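Local coordinates for giding protein-mglB (Thermus thermophilus, PDB 1J3W), which is of uncertain function but probably acts as a molecular adaptor linked to guanine-nucleotide exchange in gliding motility, at residues 22-25 against 31-34; 33-38 against 58-63; 79-84 against 99-104; 85-88 against 93-96. All coordinates share one frame; numbering follows the deposited sequence.

All four contacts belong to one antiparallel sheet and its covering. Contacts 1 and 2 are buried and apolar, and both use strand 31-36. They pack helices on its two faces: helix 10-27 in contact 1 and helix 56-69 in contact 2. Contact 4 is also buried, but backbone hydrogen bonds carry it, because it joins two neighbouring strands. Contact 3 lies at the surface and is polar, with one arginine tying two loops together. Its loop 79-84 runs into the hairpin of contact 4, and Val-63 of contact 2 touches Val-96 of contact 4. Contacts 2, 3 and 4 also reach the second subunit, while contact 1 stays within the chain.

Contact 1 of 4, residues 22-25 against 31-34; sequences ETLR and YALL
Leu-24 of helix 10-27 points its side chain at Ala-32 of strand 31-36, and the two meet methyl to methyl. Leu-24 CD2 stands 3.8 Å from Ala-32 CB. The branch point follows close behind, with Leu-24 CG 3.9 Å from Ala-32 CB. The alanine methyl thus rests against the CG-CD2 arm of the leucine. The strand backbone is touched as well, Leu-24 CD2 lying 3.8 Å from Tyr-31 C. The torsions explain which branch is used. CG is anti to the leucine's own carbonyl carbon (chi1 -72°), and at chi2 170° CD1 prolongs the chain while CD2 turns to the strand. The small alanine lets the backbones come near: the CA atoms of Leu-24 and Ala-32 are 6.7 Å apart. Tyr-31 gives backbone to the contact, and its CB points away from the helix. Its OH is hydrogen-bonded to Pro-51 O. No hydrogen bond joins the two segments, and the three residues that touch are buried. Thr-23, one residue earlier on the helix, packs on Leu-107 and on Ala-125 of helix 115-135, and its OG1 bonds back to Val-19 O. The arrangement is a helix laid on a face of an antiparallel sheet and then turning directly into one of its strands, as expected for the alpha-beta fold of the Roadblock/LC7 family.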
loop_
_atom_site.group_PDB
_atom_site.type_symbol
_atom_site.label_atom_id
_atom_site.label_comp_id
_atom_site.label_asym_id
_atom_site.label_seq_id
_atom_site.Cartn_x
_atom_site.Cartn_y
_atom_site.Cartn_z
ATOM N N GLU B 22 -3.044 -23.261 21.090
ATOM C CA GLU B 22 -4.060 -24.220 20.675
ATOM C C GLU B 22 -4.263 -24.161 19.165
ATOM O O GLU B 22 -4.421 -25.190 18.507
ATOM C CB GLU B 22 -5.383 -23.922 21.386
ATOM C CG GLU B 22 -5.318 -24.101 22.897
ATOM C CD GLU B 22 -6.561 -23.592 23.599
ATOM O OE1 GLU B 22 -6.639 -23.719 24.841
ATOM O OE2 GLU B 22 -7.460 -23.061 22.912
ATOM N N THR B 23 -4.243 -22.952 18.612
ATOM C CA THR B 23 -4.441 -22.782 17.178
ATOM C C THR B 23 -3.312 -23.444 16.382
ATOM O O THR B 23 -3.554 -24.039 15.332
ATOM C CB THR B 23 -4.564 -21.289 16.833
ATOM O OG1 THR B 23 -5.669 -20.740 17.570
ATOM C CG2 THR B 23 -4.842 -21.094 15.346
ATOM N N LEU B 24 -2.083 -23.353 16.881
ATOM C CA LEU B 24 -0.967 -23.996 16.192
ATOM C C LEU B 24 -1.191 -25.506 16.167
ATOM O O LEU B 24 -0.996 -26.152 15.140
ATOM C CB LEU B 24 0.356 -23.680 16.893
ATOM C CG LEU B 24 0.860 -22.242 16.739
ATOM C CD1 LEU B 24 2.032 -22.022 17.671
ATOM C CD2 LEU B 24 1.274 -21.983 15.289
ATOM N N ARG B 25 -1.602 -26.070 17.297
ATOM C CA ARG B 25 -1.845 -27.506 17.372
ATOM C C ARG B 25 -2.982 -27.971 16.461
ATOM O O ARG B 25 -2.876 -29.010 15.801
ATOM C CB ARG B 25 -2.145 -27.916 18.818
ATOM C CG ARG B 25 -0.936 -27.870 19.739
ATOM C CD ARG B 25 -1.229 -28.538 21.077
ATOM N NE ARG B 25 -2.049 -27.713 21.962
ATOM C CZ ARG B 25 -1.606 -26.634 22.604
ATOM N NH1 ARG B 25 -0.347 -26.243 22.460
ATOM N NH2 ARG B 25 -2.422 -25.950 23.394
ATOM N N TYR B 31 3.761 -20.555 12.746
ATOM C CA TYR B 31 3.799 -19.428 13.667
ATOM C C TYR B 31 2.452 -18.745 13.778
ATOM O O TYR B 31 1.709 -18.648 12.796
ATOM C CB TYR B 31 4.851 -18.410 13.189
ATOM C CG TYR B 31 6.135 -19.041 12.684
ATOM C CD1 TYR B 31 6.917 -19.841 13.518
ATOM C CD2 TYR B 31 6.540 -18.883 11.357
ATOM C CE1 TYR B 31 8.061 -20.478 13.042
ATOM C CE2 TYR B 31 7.688 -19.517 10.870
ATOM C CZ TYR B 31 8.437 -20.314 11.720
ATOM O OH TYR B 31 9.551 -20.967 11.239
ATOM N N ALA B 32 2.146 -18.271 14.978
ATOM C CA ALA B 32 0.886 -17.582 15.237
ATOM C C ALA B 32 1.175 -16.301 15.998
ATOM O O ALA B 32 1.924 -16.306 16.975
ATOM C CB ALA B 32 -0.040 -18.473 16.045
ATOM N N LEU B 33 0.588 -15.197 15.554
ATOM C CA LEU B 33 0.814 -13.924 16.223
ATOM C C LEU B 33 -0.439 -13.086 16.301
ATOM O O LEU B 33 -1.330 -13.200 15.458
ATOM C CB LEU B 33 1.843 -13.072 15.474
ATOM C CG LEU B 33 3.185 -13.573 14.967
ATOM C CD1 LEU B 33 2.989 -14.353 13.672
ATOM C CD2 LEU B 33 4.082 -12.362 14.709
ATOM N N LEU B 34 -0.499 -12.247 17.329
ATOM C CA LEU B 34 -1.522 -11.273 17.422
ATOM C C LEU B 34 -0.810 -9.969 17.404
ATOM O O LEU B 34 0.099 -9.721 18.183
ATOM C CB LEU B 34 -2.238 -11.451 18.760
ATOM C CG LEU B 34 -3.314 -10.388 18.982
ATOM C CD1 LEU B 34 -4.525 -10.589 18.071
ATOM C CD2 LEU B 34 -3.850 -10.372 20.412
#

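Contact 2 of 4, residues 33-38 against 58-63; sequences LLIDRK and TLATLV
No ring takes part here; the flat group that meets Ile-35 is the peptide carbonyl of Ala-60. Ile-35 CD1 lies 3.7 Å from Ala-60 O. The carboxylate of Asp-36 is turned to its own loop instead, where OD2 accepts a hydrogen bond from Phe-40 N and a weak one from Lys-38 N, while OD1 accepts from Ser-5 N, near the N-terminus. The rest of the contact is apolar. Ile-35 sends out two arms: CG2 reaches Ala-60 CB at 3.8 Å, and CD1 reaches Val-63 CG1 at 3.7 Å. A chi1 of 70° tucks CG1 over the backbone and carries CD1 on to Val-63. One turn back along the helix, Leu-33 CD1 meets Leu-59 CD2 at 4.0 Å, the two side chains crossing at a slant. The short strand and helix axes approach to 9.1 Å at 54°. Leu-59 packs on Leu-76 and Val-63 on Leu-73 of the second subunit. Helix 56-69 thus lies over the sheet on the side of Leu-33 and Ile-35. Its Ala-60 also touches Val-41 and its Leu-59 touches Val-108, so it spans strands 41-46, 31-36 and 103-109.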
loop_
_atom_site.group_PDB
_atom_site.type_symbol
_atom_site.label_atom_id
_atom_site.label_comp_id
_atom_site.label_asym_id
_atom_site.label_seq_id
_atom_site.Cartn_x
_atom_site.Cartn_y
_atom_site.Cartn_z
ATOM N N LEU B 33 0.588 -15.197 15.554
ATOM C CA LEU B 33 0.814 -13.924 16.223
ATOM C C LEU B 33 -0.439 -13.086 16.301
ATOM O O LEU B 33 -1.330 -13.200 15.458
ATOM C CB LEU B 33 1.843 -13.072 15.474
ATOM C CG LEU B 33 3.185 -13.573 14.967
ATOM C CD1 LEU B 33 2.989 -14.353 13.672
ATOM C CD2 LEU B 33 4.082 -12.362 14.709
ATOM N N LEU B 34 -0.499 -12.247 17.329
ATOM C CA LEU B 34 -1.522 -11.273 17.422
ATOM C C LEU B 34 -0.810 -9.969 17.404
ATOM O O LEU B 34 0.099 -9.721 18.183
ATOM C CB LEU B 34 -2.238 -11.451 18.760
ATOM C CG LEU B 34 -3.314 -10.388 18.982
ATOM C CD1 LEU B 34 -4.525 -10.589 18.071
ATOM C CD2 LEU B 34 -3.850 -10.372 20.412
ATOM N N ILE B 35 -1.149 -9.134 16.431
ATOM C CA ILE B 35 -0.468 -7.857 16.259
ATOM C C ILE B 35 -1.494 -6.739 16.220
ATOM O O ILE B 35 -2.669 -6.983 15.967
ATOM C CB ILE B 35 0.352 -7.833 14.943
ATOM C CG1 ILE B 35 -0.583 -7.802 13.727
ATOM C CG2 ILE B 35 1.233 -9.081 14.865
ATOM C CD1 ILE B 35 0.147 -7.680 12.402
ATOM N N ASP B 36 -1.070 -5.511 16.494
ATOM C CA ASP B 36 -2.033 -4.425 16.422
ATOM C C ASP B 36 -1.967 -3.879 15.009
ATOM O O ASP B 36 -1.038 -4.187 14.259
ATOM C CB ASP B 36 -1.764 -3.339 17.484
ATOM C CG ASP B 36 -0.517 -2.509 17.217
ATOM O OD1 ASP B 36 -0.228 -1.633 18.060
ATOM O OD2 ASP B 36 0.172 -2.704 16.200
ATOM N N ARG B 37 -2.954 -3.082 14.623
ATOM C CA ARG B 37 -2.963 -2.565 13.266
ATOM C C ARG B 37 -1.799 -1.624 12.953
ATOM O O ARG B 37 -1.628 -1.199 11.812
ATOM C CB ARG B 37 -4.314 -1.904 12.977
ATOM C CG ARG B 37 -5.492 -2.865 13.168
ATOM C CD ARG B 37 -6.786 -2.288 12.609
ATOM N NE ARG B 37 -6.689 -2.082 11.170
ATOM C CZ ARG B 37 -7.105 -2.947 10.248
ATOM N NH1 ARG B 37 -7.663 -4.095 10.604
ATOM N NH2 ARG B 37 -6.947 -2.666 8.963
ATOM N N LYS B 38 -0.990 -1.312 13.964
ATOM C CA LYS B 38 0.174 -0.451 13.773
ATOM C C LYS B 38 1.442 -1.273 13.527
ATOM O O LYS B 38 2.502 -0.720 13.232
ATOM C CB LYS B 38 0.394 0.451 14.992
ATOM C CG LYS B 38 -0.716 1.453 15.256
ATOM C CD LYS B 38 -0.354 2.346 16.435
ATOM C CE LYS B 38 -1.492 3.286 16.796
ATOM N NZ LYS B 38 -1.133 4.159 17.947
ATOM N N THR B 58 9.464 -7.737 11.655
ATOM C CA THR B 58 9.380 -7.367 10.248
ATOM C C THR B 58 8.104 -7.962 9.646
ATOM O O THR B 58 7.400 -7.297 8.886
ATOM C CB THR B 58 10.600 -7.869 9.466
ATOM O OG1 THR B 58 11.791 -7.365 10.086
ATOM C CG2 THR B 58 10.546 -7.383 8.018
ATOM N N LEU B 59 7.798 -9.211 9.996
ATOM C CA LEU B 59 6.591 -9.854 9.486
ATOM C C LEU B 59 5.362 -9.039 9.884
ATOM O O LEU B 59 4.500 -8.745 9.054
ATOM C CB LEU B 59 6.462 -11.277 10.040
ATOM C CG LEU B 59 5.139 -11.993 9.732
ATOM C CD1 LEU B 59 4.971 -12.147 8.229
ATOM C CD2 LEU B 59 5.116 -13.359 10.416
ATOM N N ALA B 60 5.290 -8.674 11.160
ATOM C CA ALA B 60 4.172 -7.896 11.683
ATOM C C ALA B 60 4.068 -6.535 10.995
ATOM O O ALA B 60 2.972 -6.079 10.670
ATOM C CB ALA B 60 4.323 -7.716 13.190
ATOM N N THR B 61 5.210 -5.894 10.776
ATOM C CA THR B 61 5.231 -4.597 10.112
ATOM C C THR B 61 4.666 -4.723 8.700
ATOM O O THR B 61 3.833 -3.917 8.284
ATOM C CB THR B 61 6.658 -4.044 10.028
ATOM O OG1 THR B 61 7.173 -3.860 11.351
ATOM C CG2 THR B 61 6.667 -2.705 9.306
ATOM N N LEU B 62 5.115 -5.740 7.969
ATOM C CA LEU B 62 4.639 -5.951 6.605
ATOM C C LEU B 62 3.151 -6.281 6.575
ATOM O O LEU B 62 2.432 -5.835 5.682
ATOM C CB LEU B 62 5.435 -7.067 5.928
ATOM C CG LEU B 62 6.913 -6.757 5.679
ATOM C CD1 LEU B 62 7.606 -7.980 5.120
ATOM C CD2 LEU B 62 7.043 -5.589 4.706
ATOM N N VAL B 63 2.682 -7.074 7.535
ATOM C CA VAL B 63 1.262 -7.397 7.573
ATOM C C VAL B 63 0.462 -6.126 7.844
ATOM O O VAL B 63 -0.587 -5.910 7.236
ATOM C CB VAL B 63 0.960 -8.463 8.651
ATOM C CG1 VAL B 63 -0.541 -8.606 8.853
ATOM C CG2 VAL B 63 1.560 -9.790 8.223
#

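Contact 3 of 4, residues 79-84 against 99-104; sequences EARFQE and AGEHAL
Arg-81 reaches from the loop before strand 84-88 to Glu-101, in the turn of the beta hairpin formed by strands 93-98 and 103-109. This is a polar surface contact between two loops of the Roadblock/LC7 domain. Arg-81 NH2 donates to Glu-101 O at 3.1 Å, with an N-H...O angle of 155°. The oxygen is near the guanidinium plane, while the donor is tilted out of the carbonyl plane. The same nitrogen pairs with the acid group: Arg-81 NH2 is 3.2 Å from Glu-101 OE1. OE1 is far from the plane of the guanidinium and no N-H is aimed at it, so the attraction is one of charge. The two flat groups are nearly parallel, 10° apart. A water at the guanidinium edge accepts from Arg-81 NH1 at 3.0 Å and donates to Glu-101 O at 2.6 Å. The carbonyl is therefore gripped twice. Beyond this shell, Arg-81 NE makes a salt bridge to Glu-98 OE2. The arginine leaves its backbone with CG flanked by both N and C (chi1 62°), and from there the chain runs straight out to NE. Glu-101 bends at its second torsion and brings its carboxylate back to the arginine. A leucine in place of Arg-81 would probably leave the carboxylates of Glu-98 and Glu-101 without their positive partner and untie the two loops. The turn has its own backbone support. Gly-100 takes a positive phi that suits glycine, and Ala-99 N bonds to Ala-103 O at 2.9 Å.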
loop_
_atom_site.group_PDB
_atom_site.type_symbol
_atom_site.label_atom_id
_atom_site.label_comp_id
_atom_site.label_asym_id
_atom_site.label_seq_id
_atom_site.Cartn_x
_atom_site.Cartn_y
_atom_site.Cartn_z
ATOM N N GLU B 79 -16.515 -2.123 0.639
ATOM C CA GLU B 79 -16.153 -2.585 1.978
ATOM C C GLU B 79 -15.293 -1.535 2.677
ATOM O O GLU B 79 -14.608 -0.752 2.023
ATOM C CB GLU B 79 -15.337 -3.877 1.884
ATOM C CG GLU B 79 -16.024 -5.049 1.208
ATOM C CD GLU B 79 -17.041 -5.725 2.102
ATOM O OE1 GLU B 79 -16.922 -5.606 3.342
ATOM O OE2 GLU B 79 -17.947 -6.393 1.563
ATOM N N ALA B 80 -15.325 -1.522 4.005
ATOM C CA ALA B 80 -14.498 -0.585 4.756
ATOM C C ALA B 80 -13.067 -1.117 4.669
ATOM O O ALA B 80 -12.108 -0.361 4.530
ATOM C CB ALA B 80 -14.951 -0.524 6.205
ATOM N N ARG B 81 -12.945 -2.439 4.745
ATOM C CA ARG B 81 -11.656 -3.103 4.659
ATOM C C ARG B 81 -11.899 -4.603 4.588
ATOM O O ARG B 81 -13.008 -5.068 4.849
ATOM C CB ARG B 81 -10.792 -2.754 5.877
ATOM C CG ARG B 81 -11.359 -3.187 7.212
ATOM C CD ARG B 81 -10.638 -2.465 8.346
ATOM N NE ARG B 81 -10.988 -2.989 9.659
ATOM C CZ ARG B 81 -10.619 -2.426 10.806
ATOM N NH1 ARG B 81 -9.889 -1.315 10.802
ATOM N NH2 ARG B 81 -10.967 -2.981 11.958
ATOM N N PHE B 82 -10.877 -5.357 4.203
ATOM C CA PHE B 82 -11.023 -6.803 4.137
ATOM C C PHE B 82 -10.793 -7.347 5.535
ATOM O O PHE B 82 -9.847 -6.954 6.212
ATOM C CB PHE B 82 -10.007 -7.399 3.165
ATOM C CG PHE B 82 -10.248 -7.014 1.735
ATOM C CD1 PHE B 82 -11.415 -7.402 1.087
ATOM C CD2 PHE B 82 -9.311 -6.261 1.039
ATOM C CE1 PHE B 82 -11.643 -7.045 -0.240
ATOM C CE2 PHE B 82 -9.528 -5.898 -0.283
ATOM C CZ PHE B 82 -10.696 -6.291 -0.927
ATOM N N GLN B 83 -11.666 -8.246 5.968
ATOM C CA GLN B 83 -11.540 -8.830 7.296
ATOM C C GLN B 83 -10.618 -10.039 7.310
ATOM O O GLN B 83 -9.841 -10.219 8.243
ATOM C CB GLN B 83 -12.915 -9.243 7.830
ATOM C CG GLN B 83 -13.792 -8.095 8.330
ATOM C CD GLN B 83 -14.220 -7.146 7.230
ATOM O OE1 GLN B 83 -14.718 -7.571 6.186
ATOM N NE2 GLN B 83 -14.043 -5.849 7.463
ATOM N N GLU B 84 -10.700 -10.858 6.267
ATOM C CA GLU B 84 -9.898 -12.070 6.169
ATOM C C GLU B 84 -9.109 -12.078 4.867
ATOM O O GLU B 84 -9.638 -11.731 3.813
ATOM C CB GLU B 84 -10.828 -13.285 6.223
ATOM C CG GLU B 84 -10.155 -14.635 6.334
ATOM C CD GLU B 84 -11.167 -15.763 6.403
ATOM O OE1 GLU B 84 -12.012 -15.859 5.490
ATOM O OE2 GLU B 84 -11.126 -16.554 7.369
ATOM N N ALA B 99 -9.018 -9.383 14.505
ATOM C CA ALA B 99 -9.276 -9.828 15.870
ATOM C C ALA B 99 -9.776 -8.566 16.558
ATOM O O ALA B 99 -9.057 -7.927 17.325
ATOM C CB ALA B 99 -7.992 -10.323 16.523
ATOM N N GLY B 100 -11.018 -8.205 16.261
ATOM C CA GLY B 100 -11.573 -6.999 16.834
ATOM C C GLY B 100 -11.208 -5.845 15.924
ATOM O O GLY B 100 -10.609 -6.041 14.865
ATOM N N GLU B 101 -11.542 -4.631 16.338
ATOM C CA GLU B 101 -11.268 -3.460 15.525
ATOM C C GLU B 101 -9.821 -2.984 15.488
ATOM O O GLU B 101 -9.431 -2.282 14.559
ATOM C CB GLU B 101 -12.155 -2.301 15.984
ATOM C CG GLU B 101 -13.628 -2.508 15.693
ATOM C CD GLU B 101 -13.898 -2.676 14.211
ATOM O OE1 GLU B 101 -13.568 -1.750 13.440
ATOM O OE2 GLU B 101 -14.436 -3.734 13.816
ATOM N N HIS B 102 -9.017 -3.370 16.472
ATOM C CA HIS B 102 -7.644 -2.882 16.508
ATOM C C HIS B 102 -6.520 -3.904 16.477
ATOM O O HIS B 102 -5.367 -3.550 16.720
ATOM C CB HIS B 102 -7.454 -1.991 17.736
ATOM C CG HIS B 102 -8.491 -0.921 17.868
ATOM N ND1 HIS B 102 -9.676 -1.111 18.546
ATOM C CD2 HIS B 102 -8.536 0.342 17.380
ATOM C CE1 HIS B 102 -10.406 -0.013 18.470
ATOM N NE2 HIS B 102 -9.738 0.884 17.768
ATOM N N ALA B 103 -6.834 -5.158 16.176
ATOM C CA ALA B 103 -5.789 -6.173 16.135
ATOM C C ALA B 103 -6.002 -7.162 14.998
ATOM O O ALA B 103 -7.082 -7.234 14.416
ATOM C CB ALA B 103 -5.719 -6.910 17.469
ATOM N N LEU B 104 -4.954 -7.922 14.700
ATOM C CA LEU B 104 -4.982 -8.901 13.623
ATOM C C LEU B 104 -4.339 -10.207 14.056
ATOM O O LEU B 104 -3.302 -10.199 14.721
ATOM C CB LEU B 104 -4.197 -8.377 12.419
ATOM C CG LEU B 104 -4.647 -7.069 11.761
ATOM C CD1 LEU B 104 -3.563 -6.549 10.830
ATOM C CD2 LEU B 104 -5.937 -7.304 11.004
HETATM O O HOH W 1 -9.660 0.115 13.478
#

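Contact 4 of 4, residues 85-88 against 93-96; sequences EVHQ and GLYV
Glu-85 to Gln-88 and Gly-93 to Val-96 are the paired arms of an antiparallel beta hairpin, at the end of the sheet within this chain. Four backbone bonds hold them. Glu-85 and Val-96 form one hydrogen-bonded pair: Glu-85 N to Val-96 O is 2.8 Å, and Val-96 N to Glu-85 O is 2.9 Å. His-87 and Leu-94 form the next, with His-87 N to Leu-94 O at 2.9 Å and Leu-94 N to His-87 O at 2.8 Å. Between them Val-86 and Tyr-95 make a non-hydrogen-bonded pair. There Val-86 CG2 comes to the edge of the tyrosine ring, 3.8 Å from Tyr-95 CD1. With its CG anti to the backbone N (chi1 174°), Tyr-95 brings this edge beside the valine methyl. The ring also packs on helix 115-135, and its OH bonds to Glu-84 OE2. Glu-85, His-87, Leu-94 and Val-96 share the other face. A water lies there at the edge of the imidazole, 2.6 Å from His-87 ND1, and gives weak bonds to Glu-85 O and Leu-94 O. The buried carboxylate of Glu-85 bonds to Asn-66 ND2 and Thr-70 OG1. The far side of strand 84-88 pairs antiparallel with a strand of the second subunit, and His-87 meets His-87 and Phe-82 of that subunit. The backbone bonding thus runs through the hairpin and on into the partner, so the two chains share a continuous sheet, while water and side-chain amide and hydroxyl groups satisfy polar groups buried on one face.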
loop_
_atom_site.group_PDB
_atom_site.type_symbol
_atom_site.label_atom_id
_atom_site.label_comp_id
_atom_site.label_asym_id
_atom_site.label_seq_id
_atom_site.Cartn_x
_atom_site.Cartn_y
_atom_site.Cartn_z
ATOM N N GLU B 85 -7.843 -12.477 4.941
ATOM C CA GLU B 85 -6.992 -12.535 3.763
ATOM C C GLU B 85 -6.101 -13.764 3.790
ATOM O O GLU B 85 -5.563 -14.125 4.838
ATOM C CB GLU B 85 -6.095 -11.292 3.677
ATOM C CG GLU B 85 -6.827 -9.971 3.426
ATOM C CD GLU B 85 -5.873 -8.802 3.208
ATOM O OE1 GLU B 85 -4.691 -9.042 2.867
ATOM O OE2 GLU B 85 -6.304 -7.639 3.356
ATOM N N VAL B 86 -5.947 -14.405 2.636
ATOM C CA VAL B 86 -5.078 -15.571 2.518
ATOM C C VAL B 86 -4.131 -15.339 1.345
ATOM O O VAL B 86 -4.570 -14.976 0.256
ATOM C CB VAL B 86 -5.879 -16.865 2.262
ATOM C CG1 VAL B 86 -4.925 -18.027 2.035
ATOM C CG2 VAL B 86 -6.786 -17.155 3.443
ATOM N N HIS B 87 -2.833 -15.513 1.583
ATOM C CA HIS B 87 -1.812 -15.351 0.546
ATOM C C HIS B 87 -1.090 -16.682 0.462
ATOM O O HIS B 87 -0.544 -17.167 1.459
ATOM C CB HIS B 87 -0.813 -14.251 0.916
ATOM C CG HIS B 87 -1.406 -12.876 0.941
ATOM N ND1 HIS B 87 -2.215 -12.428 1.963
ATOM C CD2 HIS B 87 -1.320 -11.857 0.055
ATOM C CE1 HIS B 87 -2.601 -11.192 1.705
ATOM N NE2 HIS B 87 -2.072 -10.822 0.552
ATOM N N GLN B 88 -1.085 -17.271 -0.727
ATOM C CA GLN B 88 -0.481 -18.578 -0.919
ATOM C C GLN B 88 0.661 -18.600 -1.917
ATOM O O GLN B 88 0.507 -18.158 -3.055
ATOM C CB GLN B 88 -1.558 -19.559 -1.377
ATOM C CG GLN B 88 -1.080 -20.989 -1.548
ATOM C CD GLN B 88 -0.913 -21.702 -0.225
ATOM O OE1 GLN B 88 -1.887 -21.928 0.495
ATOM N NE2 GLN B 88 0.322 -22.060 0.104
ATOM N N GLY B 93 2.344 -20.142 3.150
ATOM C CA GLY B 93 1.091 -19.415 3.103
ATOM C C GLY B 93 0.946 -18.494 4.302
ATOM O O GLY B 93 1.614 -18.663 5.333
ATOM N N LEU B 94 0.061 -17.516 4.162
ATOM C CA LEU B 94 -0.197 -16.537 5.206
ATOM C C LEU B 94 -1.698 -16.331 5.354
ATOM O O LEU B 94 -2.400 -16.110 4.370
ATOM C CB LEU B 94 0.473 -15.209 4.830
ATOM C CG LEU B 94 0.344 -14.007 5.764
ATOM C CD1 LEU B 94 1.126 -14.264 7.036
ATOM C CD2 LEU B 94 0.879 -12.764 5.059
ATOM N N TYR B 95 -2.183 -16.428 6.585
ATOM C CA TYR B 95 -3.593 -16.221 6.896
ATOM C C TYR B 95 -3.664 -15.057 7.869
ATOM O O TYR B 95 -2.980 -15.056 8.894
ATOM C CB TYR B 95 -4.186 -17.462 7.566
ATOM C CG TYR B 95 -5.603 -17.284 8.064
ATOM C CD1 TYR B 95 -6.688 -17.458 7.211
ATOM C CD2 TYR B 95 -5.858 -16.932 9.391
ATOM C CE1 TYR B 95 -7.993 -17.291 7.658
ATOM C CE2 TYR B 95 -7.166 -16.759 9.851
ATOM C CZ TYR B 95 -8.225 -16.941 8.978
ATOM O OH TYR B 95 -9.521 -16.756 9.414
ATOM N N VAL B 96 -4.479 -14.061 7.543
ATOM C CA VAL B 96 -4.655 -12.905 8.406
ATOM C C VAL B 96 -6.147 -12.661 8.588
ATOM O O VAL B 96 -6.907 -12.666 7.617
ATOM C CB VAL B 96 -4.011 -11.643 7.798
ATOM C CG1 VAL B 96 -4.194 -10.459 8.737
ATOM C CG2 VAL B 96 -2.536 -11.889 7.541
HETATM O O HOH W 2 -2.866 -12.978 4.457
#